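PDB 5JXF: Asp/Glu-specific dipeptidyl-peptidase from Flavobacterium psychrophilum, which removes dipeptides from the N-terminus of oligopeptides as a serine peptidase of family S46, with strict specificity for Asp or Glu at the P1 position. Local coordinates for residues T289-A297 with Q561-L569; E417-L428 with L447-F458. All blocks are in the same frame, centred on the assembly; numbering follows the deposited sequence.

Interaction 1: T289-A297 with Q561-L569; sequences TQEYLPSFA and QRIYMKAQL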
loop_
_atom_site.group_PDB
_atom_site.type_symbol
_atom_site.label_atom_id
_atom_site.label_comp_id
_atom_site.label_asym_id
_atom_site.label_seq_id
_atom_site.Cartn_x
_atom_site.Cartn_y
_atom_site.Cartn_z
ATOM N N THR A 289 -9.135 1.304 27.794
ATOM C CA THR A 289 -9.145 -0.018 27.193
ATOM C C THR A 289 -10.408 -0.751 27.638
ATOM O O THR A 289 -10.933 -0.465 28.712
ATOM C CB THR A 289 -7.836 -0.763 27.552
ATOM O OG1 THR A 289 -6.948 -0.749 26.413
ATOM C CG2 THR A 289 -8.069 -2.158 28.021
ATOM N N GLN A 290 -10.934 -1.638 26.786
ATOM C CA GLN A 290 -12.142 -2.400 27.103
ATOM C C GLN A 290 -12.008 -3.843 26.641
ATOM O O GLN A 290 -12.698 -4.252 25.724
ATOM C CB GLN A 290 -13.373 -1.778 26.437
ATOM C CG GLN A 290 -13.590 -0.322 26.772
ATOM C CD GLN A 290 -14.860 0.236 26.172
ATOM O OE1 GLN A 290 -15.854 0.438 26.875
ATOM N NE2 GLN A 290 -14.827 0.523 24.878
ATOM N N GLU A 291 -11.119 -4.612 27.261
ATOM C CA GLU A 291 -10.827 -5.954 26.765
ATOM C C GLU A 291 -11.912 -6.956 27.123
ATOM O O GLU A 291 -11.934 -8.072 26.596
ATOM C CB GLU A 291 -9.489 -6.462 27.309
ATOM C CG GLU A 291 -8.269 -5.597 26.982
ATOM C CD GLU A 291 -8.035 -5.418 25.493
ATOM O OE1 GLU A 291 -8.509 -6.249 24.688
ATOM O OE2 GLU A 291 -7.374 -4.427 25.133
ATOM N N TYR A 292 -12.810 -6.565 28.020
ATOM C CA TYR A 292 -13.719 -7.534 28.607
ATOM C C TYR A 292 -15.186 -7.289 28.266
ATOM O O TYR A 292 -16.078 -7.646 29.035
ATOM C CB TYR A 292 -13.511 -7.540 30.112
ATOM C CG TYR A 292 -12.053 -7.689 30.460
ATOM C CD1 TYR A 292 -11.407 -8.903 30.289
ATOM C CD2 TYR A 292 -11.310 -6.605 30.928
ATOM C CE1 TYR A 292 -10.071 -9.046 30.596
ATOM C CE2 TYR A 292 -9.969 -6.738 31.231
ATOM C CZ TYR A 292 -9.357 -7.961 31.060
ATOM O OH TYR A 292 -8.026 -8.113 31.358
ATOM N N LEU A 293 -15.427 -6.686 27.109
ATOM C CA LEU A 293 -16.781 -6.368 26.688
ATOM C C LEU A 293 -17.540 -7.624 26.290
ATOM O O LEU A 293 -16.941 -8.646 25.968
ATOM C CB LEU A 293 -16.758 -5.375 25.527
ATOM C CG LEU A 293 -16.427 -3.929 25.893
ATOM C CD1 LEU A 293 -16.398 -3.051 24.656
ATOM C CD2 LEU A 293 -17.411 -3.397 26.918
ATOM N N PRO A 294 -18.874 -7.556 26.343
ATOM C CA PRO A 294 -19.758 -8.588 25.802
ATOM C C PRO A 294 -19.788 -8.528 24.285
ATOM O O PRO A 294 -19.368 -7.517 23.730
ATOM C CB PRO A 294 -21.110 -8.193 26.364
ATOM C CG PRO A 294 -21.011 -6.693 26.384
ATOM C CD PRO A 294 -19.649 -6.454 26.935
ATOM N N SER A 295 -20.302 -9.577 23.646
ATOM C CA SER A 295 -20.467 -9.620 22.197
ATOM C C SER A 295 -21.206 -8.403 21.675
ATOM O O SER A 295 -20.865 -7.840 20.632
ATOM C CB SER A 295 -21.240 -10.879 21.780
ATOM O OG SER A 295 -20.481 -12.057 21.982
ATOM N N PHE A 296 -22.230 -8.005 22.419
ATOM C CA PHE A 296 -23.182 -7.016 21.947
ATOM C C PHE A 296 -22.578 -5.618 21.928
ATOM O O PHE A 296 -23.031 -4.743 21.182
ATOM C CB PHE A 296 -24.435 -7.070 22.817
ATOM C CG PHE A 296 -24.879 -8.473 23.131
ATOM C CD1 PHE A 296 -25.528 -9.241 22.170
ATOM C CD2 PHE A 296 -24.638 -9.030 24.381
ATOM C CE1 PHE A 296 -25.935 -10.535 22.450
ATOM C CE2 PHE A 296 -25.039 -10.322 24.666
ATOM C CZ PHE A 296 -25.690 -11.078 23.696
ATOM N N ALA A 297 -21.532 -5.426 22.727
ATOM C CA ALA A 297 -20.830 -4.152 22.773
ATOM C C ALA A 297 -19.991 -3.987 21.522
ATOM O O ALA A 297 -19.977 -2.925 20.901
ATOM C CB ALA A 297 -19.956 -4.061 24.021
ATOM N N GLN A 561 -21.808 -4.264 33.588
ATOM C CA GLN A 561 -20.413 -4.421 33.173
ATOM C C GLN A 561 -19.482 -4.560 34.384
ATOM O O GLN A 561 -18.519 -5.328 34.356
ATOM C CB GLN A 561 -19.987 -3.234 32.301
ATOM C CG GLN A 561 -18.574 -3.318 31.762
ATOM C CD GLN A 561 -18.322 -4.582 30.972
ATOM O OE1 GLN A 561 -18.969 -4.826 29.949
ATOM N NE2 GLN A 561 -17.377 -5.393 31.437
ATOM N N ARG A 562 -19.783 -3.820 35.448
ATOM C CA ARG A 562 -19.050 -3.956 36.701
ATOM C C ARG A 562 -19.106 -5.397 37.219
ATOM O O ARG A 562 -18.097 -5.936 37.681
ATOM C CB ARG A 562 -19.598 -2.988 37.755
ATOM C CG ARG A 562 -18.961 -3.129 39.136
ATOM C CD ARG A 562 -19.404 -2.023 40.088
ATOM N NE ARG A 562 -20.795 -2.186 40.514
ATOM C CZ ARG A 562 -21.812 -1.475 40.038
ATOM N NH1 ARG A 562 -21.593 -0.539 39.126
ATOM N NH2 ARG A 562 -23.046 -1.690 40.472
ATOM N N ILE A 563 -20.285 -6.016 37.125
ATOM C CA ILE A 563 -20.489 -7.380 37.617
ATOM C C ILE A 563 -19.882 -8.407 36.671
ATOM O O ILE A 563 -19.303 -9.409 37.104
ATOM C CB ILE A 563 -21.978 -7.691 37.799
ATOM C CG1 ILE A 563 -22.588 -6.769 38.852
ATOM C CG2 ILE A 563 -22.193 -9.150 38.191
ATOM C CD1 ILE A 563 -24.065 -7.008 39.057
ATOM N N TYR A 564 -20.019 -8.147 35.376
ATOM C CA TYR A 564 -19.432 -8.998 34.354
ATOM C C TYR A 564 -17.918 -9.082 34.559
ATOM O O TYR A 564 -17.324 -10.154 34.419
ATOM C CB TYR A 564 -19.768 -8.460 32.959
ATOM C CG TYR A 564 -19.438 -9.394 31.816
ATOM C CD1 TYR A 564 -19.357 -10.770 32.005
ATOM C CD2 TYR A 564 -19.193 -8.893 30.545
ATOM C CE1 TYR A 564 -19.049 -11.616 30.956
ATOM C CE2 TYR A 564 -18.882 -9.723 29.491
ATOM C CZ TYR A 564 -18.808 -11.083 29.697
ATOM O OH TYR A 564 -18.498 -11.903 28.635
ATOM N N MET A 565 -17.310 -7.949 34.909
ATOM C CA MET A 565 -15.870 -7.876 35.163
ATOM C C MET A 565 -15.484 -8.754 36.352
ATOM O O MET A 565 -14.577 -9.584 36.259
ATOM C CB MET A 565 -15.447 -6.425 35.415
ATOM C CG MET A 565 -13.937 -6.173 35.422
ATOM S SD MET A 565 -13.159 -6.532 33.829
ATOM C CE MET A 565 -12.143 -7.943 34.263
ATOM N N LYS A 566 -16.194 -8.570 37.462
ATOM C CA LYS A 566 -15.974 -9.362 38.674
ATOM C C LYS A 566 -16.157 -10.853 38.417
ATOM O O LYS A 566 -15.422 -11.683 38.953
ATOM C CB LYS A 566 -16.922 -8.899 39.785
ATOM C CG LYS A 566 -16.858 -9.708 41.076
ATOM C CD LYS A 566 -17.849 -9.155 42.101
ATOM C CE LYS A 566 -18.126 -10.139 43.224
ATOM N NZ LYS A 566 -16.903 -10.472 44.000
ATOM N N ALA A 567 -17.140 -11.185 37.589
ATOM C CA ALA A 567 -17.424 -12.575 37.260
ATOM C C ALA A 567 -16.224 -13.219 36.590
ATOM O O ALA A 567 -15.817 -14.325 36.948
ATOM C CB ALA A 567 -18.645 -12.672 36.363
ATOM N N GLN A 568 -15.657 -12.514 35.618
ATOM C CA GLN A 568 -14.523 -13.035 34.867
ATOM C C GLN A 568 -13.295 -13.149 35.765
ATOM O O GLN A 568 -12.497 -14.075 35.623
ATOM C CB GLN A 568 -14.240 -12.153 33.647
ATOM C CG GLN A 568 -15.342 -12.212 32.593
ATOM C CD GLN A 568 -15.047 -11.357 31.372
ATOM O OE1 GLN A 568 -14.052 -11.564 30.666
ATOM N NE2 GLN A 568 -15.923 -10.391 31.113
ATOM N N LEU A 569 -13.163 -12.220 36.704
ATOM C CA LEU A 569 -12.070 -12.266 37.665
ATOM C C LEU A 569 -12.154 -13.518 38.544
ATOM O O LEU A 569 -11.128 -14.082 38.929
ATOM C CB LEU A 569 -12.074 -11.007 38.527
ATOM C CG LEU A 569 -11.358 -9.799 37.918
ATOM C CD1 LEU A 569 -11.766 -8.500 38.595
ATOM C CD2 LEU A 569 -9.857 -9.986 38.011
#

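Interaction 2: E417-L428 with L447-F458; sequences ELLSLGYKLYQL and LIKSQADFFKDF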
loop_
_atom_site.group_PDB
_atom_site.type_symbol
_atom_site.label_atom_id
_atom_site.label_comp_id
_atom_site.label_asym_id
_atom_site.label_seq_id
_atom_site.Cartn_x
_atom_site.Cartn_y
_atom_site.Cartn_z
ATOM N N GLU A 417 -17.435 24.449 15.056
ATOM C CA GLU A 417 -16.896 25.270 16.136
ATOM C C GLU A 417 -17.888 26.318 16.643
ATOM O O GLU A 417 -17.840 26.694 17.812
ATOM C CB GLU A 417 -15.588 25.934 15.683
ATOM C CG GLU A 417 -14.472 24.925 15.372
ATOM C CD GLU A 417 -13.209 25.566 14.811
ATOM O OE1 GLU A 417 -12.230 25.698 15.573
ATOM O OE2 GLU A 417 -13.189 25.929 13.611
ATOM N N LEU A 418 -18.793 26.775 15.782
ATOM C CA LEU A 418 -19.799 27.747 16.202
ATOM C C LEU A 418 -20.873 27.094 17.072
ATOM O O LEU A 418 -21.293 27.660 18.081
ATOM C CB LEU A 418 -20.446 28.430 14.994
ATOM C CG LEU A 418 -21.555 29.439 15.325
ATOM C CD1 LEU A 418 -21.410 30.715 14.506
ATOM C CD2 LEU A 418 -22.943 28.839 15.125
ATOM N N LEU A 419 -21.321 25.911 16.667
ATOM C CA LEU A 419 -22.277 25.131 17.444
ATOM C C LEU A 419 -21.656 24.757 18.784
ATOM O O LEU A 419 -22.338 24.672 19.809
ATOM C CB LEU A 419 -22.687 23.870 16.687
ATOM C CG LEU A 419 -23.250 24.040 15.267
ATOM C CD1 LEU A 419 -23.695 22.699 14.720
ATOM C CD2 LEU A 419 -24.404 25.033 15.254
ATOM N N SER A 420 -20.348 24.529 18.751
ATOM C CA SER A 420 -19.582 24.187 19.931
ATOM C C SER A 420 -19.646 25.312 20.958
ATOM O O SER A 420 -19.921 25.072 22.139
ATOM C CB SER A 420 -18.135 23.891 19.547
ATOM O OG SER A 420 -17.369 23.558 20.685
ATOM N N LEU A 421 -19.407 26.540 20.507
ATOM C CA LEU A 421 -19.414 27.677 21.418
ATOM C C LEU A 421 -20.832 27.944 21.918
ATOM O O LEU A 421 -21.039 28.295 23.086
ATOM C CB LEU A 421 -18.839 28.926 20.748
ATOM C CG LEU A 421 -18.801 30.148 21.672
ATOM C CD1 LEU A 421 -17.885 29.904 22.863
ATOM C CD2 LEU A 421 -18.393 31.411 20.923
ATOM N N GLY A 422 -21.802 27.762 21.030
ATOM C CA GLY A 422 -23.199 27.924 21.384
ATOM C C GLY A 422 -23.621 26.947 22.460
ATOM O O GLY A 422 -24.316 27.316 23.403
ATOM N N TYR A 423 -23.190 25.697 22.330
ATOM C CA TYR A 423 -23.539 24.673 23.309
ATOM C C TYR A 423 -22.911 24.916 24.689
ATOM O O TYR A 423 -23.409 24.410 25.700
ATOM C CB TYR A 423 -23.132 23.292 22.800
ATOM C CG TYR A 423 -23.489 22.174 23.752
ATOM C CD1 TYR A 423 -24.813 21.875 24.035
ATOM C CD2 TYR A 423 -22.503 21.436 24.387
ATOM C CE1 TYR A 423 -25.143 20.859 24.909
ATOM C CE2 TYR A 423 -22.823 20.422 25.258
ATOM C CZ TYR A 423 -24.145 20.135 25.513
ATOM O OH TYR A 423 -24.470 19.121 26.385
ATOM N N LYS A 424 -21.816 25.672 24.738
ATOM C CA LYS A 424 -21.228 26.018 26.032
ATOM C C LYS A 424 -22.056 27.098 26.718
ATOM O O LYS A 424 -22.146 27.127 27.942
ATOM C CB LYS A 424 -19.782 26.478 25.882
ATOM C CG LYS A 424 -18.827 25.377 25.465
ATOM C CD LYS A 424 -17.403 25.876 25.480
ATOM C CE LYS A 424 -16.454 24.888 24.828
ATOM N NZ LYS A 424 -15.072 25.412 24.952
ATOM N N LEU A 425 -22.656 27.983 25.928
ATOM C CA LEU A 425 -23.548 28.997 26.470
ATOM C C LEU A 425 -24.775 28.295 27.025
ATOM O O LEU A 425 -25.337 28.686 28.047
ATOM C CB LEU A 425 -23.940 30.014 25.402
ATOM C CG LEU A 425 -22.816 30.941 24.936
ATOM C CD1 LEU A 425 -23.318 31.893 23.864
ATOM C CD2 LEU A 425 -22.206 31.707 26.108
ATOM N N TYR A 426 -25.167 27.231 26.342
ATOM C CA TYR A 426 -26.277 26.410 26.777
ATOM C C TYR A 426 -26.046 25.860 28.177
ATOM O O TYR A 426 -26.928 25.896 29.024
ATOM C CB TYR A 426 -26.476 25.268 25.803
ATOM C CG TYR A 426 -27.683 24.418 26.076
ATOM C CD1 TYR A 426 -28.952 24.823 25.667
ATOM C CD2 TYR A 426 -27.556 23.192 26.718
ATOM C CE1 TYR A 426 -30.066 24.031 25.904
ATOM C CE2 TYR A 426 -28.659 22.393 26.958
ATOM C CZ TYR A 426 -29.909 22.817 26.550
ATOM O OH TYR A 426 -30.999 22.018 26.784
ATOM N N GLN A 427 -24.851 25.347 28.417
ATOM C CA GLN A 427 -24.542 24.751 29.706
ATOM C C GLN A 427 -24.449 25.837 30.779
ATOM O O GLN A 427 -25.099 25.746 31.822
ATOM C CB GLN A 427 -23.256 23.923 29.601
ATOM C CG GLN A 427 -23.402 22.815 28.568
ATOM C CD GLN A 427 -22.221 21.874 28.489
ATOM O OE1 GLN A 427 -21.089 22.288 28.244
ATOM N NE2 GLN A 427 -22.484 20.592 28.692
ATOM N N LEU A 428 -23.668 26.874 30.489
ATOM C CA LEU A 428 -23.558 28.058 31.338
ATOM C C LEU A 428 -24.939 28.622 31.724
ATOM O O LEU A 428 -25.105 29.140 32.833
ATOM C CB LEU A 428 -22.726 29.131 30.633
ATOM C CG LEU A 428 -22.317 30.411 31.369
ATOM C CD1 LEU A 428 -21.355 30.085 32.503
ATOM C CD2 LEU A 428 -21.694 31.416 30.404
ATOM N N LEU A 447 -15.344 31.617 31.012
ATOM C CA LEU A 447 -15.590 31.160 29.648
ATOM C C LEU A 447 -15.063 32.160 28.628
ATOM O O LEU A 447 -14.512 31.773 27.596
ATOM C CB LEU A 447 -17.081 30.920 29.401
ATOM C CG LEU A 447 -17.427 30.657 27.930
ATOM C CD1 LEU A 447 -16.898 29.301 27.462
ATOM C CD2 LEU A 447 -18.917 30.779 27.688
ATOM N N ILE A 448 -15.232 33.446 28.924
ATOM C CA ILE A 448 -14.762 34.506 28.036
ATOM C C ILE A 448 -13.234 34.552 27.929
ATOM O O ILE A 448 -12.694 34.716 26.840
ATOM C CB ILE A 448 -15.274 35.880 28.501
ATOM C CG1 ILE A 448 -16.803 35.914 28.466
ATOM C CG2 ILE A 448 -14.685 36.988 27.637
ATOM C CD1 ILE A 448 -17.405 37.173 29.057
ATOM N N LYS A 449 -12.534 34.403 29.050
ATOM C CA LYS A 449 -11.075 34.452 29.019
ATOM C C LYS A 449 -10.502 33.191 28.372
ATOM O O LYS A 449 -9.356 33.177 27.923
ATOM C CB LYS A 449 -10.495 34.646 30.429
ATOM C CG LYS A 449 -10.761 33.509 31.405
ATOM N N SER A 450 -11.303 32.134 28.311
ATOM C CA SER A 450 -10.833 30.885 27.728
ATOM C C SER A 450 -11.152 30.827 26.237
ATOM O O SER A 450 -10.592 30.012 25.509
ATOM C CB SER A 450 -11.448 29.682 28.437
ATOM O OG SER A 450 -12.817 29.550 28.106
ATOM N N GLN A 451 -12.047 31.696 25.781
ATOM C CA GLN A 451 -12.376 31.732 24.361
ATOM C C GLN A 451 -11.369 32.563 23.578
ATOM O O GLN A 451 -11.535 32.777 22.382
ATOM C CB GLN A 451 -13.784 32.271 24.141
ATOM C CG GLN A 451 -14.866 31.283 24.535
ATOM C CD GLN A 451 -14.556 29.864 24.089
ATOM O OE1 GLN A 451 -14.713 29.526 22.919
ATOM N NE2 GLN A 451 -14.117 29.024 25.027
ATOM N N ALA A 452 -10.324 33.015 24.264
ATOM C CA ALA A 452 -9.258 33.784 23.638
ATOM C C ALA A 452 -8.630 32.983 22.503
ATOM O O ALA A 452 -8.773 33.322 21.326
ATOM C CB ALA A 452 -8.201 34.172 24.668
ATOM N N ASP A 453 -7.948 31.901 22.863
ATOM C CA ASP A 453 -7.288 31.063 21.869
ATOM C C ASP A 453 -8.287 30.341 20.952
ATOM O O ASP A 453 -7.913 29.879 19.872
ATOM C CB ASP A 453 -6.339 30.065 22.556
ATOM C CG ASP A 453 -5.340 30.753 23.489
ATOM O OD1 ASP A 453 -5.477 31.973 23.728
ATOM O OD2 ASP A 453 -4.397 30.083 23.966
ATOM N N PHE A 454 -9.547 30.243 21.374
ATOM C CA PHE A 454 -10.578 29.674 20.514
ATOM C C PHE A 454 -10.716 30.501 19.239
ATOM O O PHE A 454 -10.762 29.954 18.132
ATOM C CB PHE A 454 -11.927 29.599 21.241
ATOM C CG PHE A 454 -13.079 29.167 20.357
ATOM C CD1 PHE A 454 -13.395 27.826 20.206
ATOM C CD2 PHE A 454 -13.855 30.107 19.677
ATOM C CE1 PHE A 454 -14.461 27.430 19.396
ATOM C CE2 PHE A 454 -14.912 29.711 18.867
ATOM C CZ PHE A 454 -15.213 28.375 18.730
ATOM N N PHE A 455 -10.785 31.819 19.403
ATOM C CA PHE A 455 -10.948 32.725 18.271
ATOM C C PHE A 455 -9.644 32.996 17.525
ATOM O O PHE A 455 -9.681 33.407 16.364
ATOM C CB PHE A 455 -11.564 34.048 18.731
ATOM C CG PHE A 455 -13.027 33.953 19.017
ATOM C CD1 PHE A 455 -13.946 33.913 17.979
ATOM C CD2 PHE A 455 -13.485 33.878 20.323
ATOM C CE1 PHE A 455 -15.300 33.812 18.236
ATOM C CE2 PHE A 455 -14.841 33.778 20.594
ATOM C CZ PHE A 455 -15.751 33.743 19.547
ATOM N N LYS A 456 -8.503 32.778 18.183
ATOM C CA LYS A 456 -7.215 32.854 17.498
ATOM C C LYS A 456 -7.149 31.771 16.423
ATOM O O LYS A 456 -6.552 31.970 15.373
ATOM C CB LYS A 456 -6.040 32.716 18.486
ATOM C CG LYS A 456 -4.648 32.634 17.815
ATOM C CD LYS A 456 -3.484 32.873 18.793
ATOM C CE LYS A 456 -3.335 31.771 19.847
ATOM N NZ LYS A 456 -2.881 30.448 19.319
ATOM N N ASP A 457 -7.789 30.635 16.689
ATOM C CA ASP A 457 -7.717 29.473 15.809
ATOM C C ASP A 457 -9.018 29.281 15.025
ATOM O O ASP A 457 -9.147 28.354 14.220
ATOM C CB ASP A 457 -7.397 28.210 16.619
ATOM C CG ASP A 457 -6.146 28.364 17.479
ATOM O OD1 ASP A 457 -5.306 29.232 17.165
ATOM O OD2 ASP A 457 -5.993 27.611 18.467
ATOM N N PHE A 458 -9.982 30.161 15.267
ATOM C CA PHE A 458 -11.274 30.060 14.607
ATOM C C PHE A 458 -11.274 30.808 13.283
ATOM O O PHE A 458 -10.909 31.983 13.213
ATOM C CB PHE A 458 -12.394 30.597 15.502
ATOM C CG PHE A 458 -13.751 30.572 14.851
ATOM C CD1 PHE A 458 -14.468 29.391 14.761
ATOM C CD2 PHE A 458 -14.306 31.728 14.319
ATOM C CE1 PHE A 458 -15.718 29.363 14.160
ATOM C CE2 PHE A 458 -15.553 31.706 13.716
ATOM C CZ PHE A 458 -16.260 30.523 13.639
#

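Interaction 1: T289-A297 with Q561-L569
Met565 lays its terminal methyl over one face of the Tyr292 ring, joining loop 289-294 to helix 547-571. CE stands 3.8 Å from the ring centroid and only 15° off the normal, a CH-pi contact, while SD comes in obliquely and reaches Tyr292 CD2 at 3.4 Å, giving a Met-aromatic pair. Bends at chi2 (63°) and again at chi3 bring first SD and then CE to the ring. Glu291 CB backs the opposite face, so the ring is sandwiched, and its hydroxyl is tied off by the carbonyl of Phe578.

Polar contacts gather on the carbonyl of Tyr292. Gln568 NE2 gives a weak hydrogen bond to Tyr292 O (3.4 Å, 154° at the hydrogen), and the same NE2 lies over the centre of the Tyr564 ring, 3.2 Å above its plane. Gln561 NE2 also approaches Tyr292 O, at 3.5 Å.

The remaining packing is apolar or mixed. Tyr564 meets Pro294 N with its edge, and Pro294 CB lies 4.1 Å from Tyr564 CE2. Gln561 OE1 rests against Pro294 CD at 3.5 Å.

Neither Gln561 OE1 nor Tyr564 OH finds a partner in the model, although the contact buries both. With one weak hydrogen bond between the segments, cohesion probably comes chiefly from the packing of the methionine, the rings and the proline where the loop enters helix 295-325.

Interaction 2: E417-L428 with L447-F458
Leu421 and Gln451 lie alongside each other, pointing opposite ways, and Leu421 CD1 presses on Gln451 OE1 at 3.2 Å. The glutamine is bent at chi2 (-42°), which curls its amide back over the Phe454 ring, OE1 standing 3.0 Å above that plane near the rim. This buried oxygen has no polar partner in the model. The other branch of Leu421, CD2, reaches Phe455 CZ at 3.8 Å, the leucine roughly perpendicular to the phenylalanine side chain.

Phe454 extends toward helix 417-428 with CG anti to its backbone N (chi1 173°), bringing CZ to 3.3 Å from Glu417 O, which sits at the ring's edge. Phe458 takes the same first torsion and turns its edge to Glu417 CB. Beyond CG the glutamate runs extended to Lys337, its salt-bridge partner, and to the hydroxyl of Tyr334.

At the far end Leu447 CD2 touches both Leu425 CD2 (3.8 Å) and Leu428 CD2, while its CD1 meets the aliphatic part of Lys424.

Helix 452-456 runs nearly antiparallel to helix 417-428; the axes of these short segments approach to 12.3 Å, with 164° between their directions. Phe511 of helix 508-514 touches Leu421, Leu447 and Phe455, and helix 530-545 packs against Leu419 and Tyr426.

Interactions 1 and 2 lie in separate parts of the predominantly helical region between residues 295 and 571, with centres 37 Å apart and nearest atoms about 21 Å apart. Interaction 1 brings the two ends of that region together, loop 289-294 against helix 547-571; interaction 2 is a local contact of helix 417-435 with the end of helix 437-450 and the short helix 452-456. Neither belongs to the dipeptide site. Their links to it are structural neighbours, with no coupling established: Glu291 touches His656, next in sequence to Thr657 of the aspartate pocket; Glu417 forms a hydrogen bond with Tyr334 and a salt bridge with Lys337 on helix 328-357, which also carries the arginine-pocket residues Ala339 and Asn343.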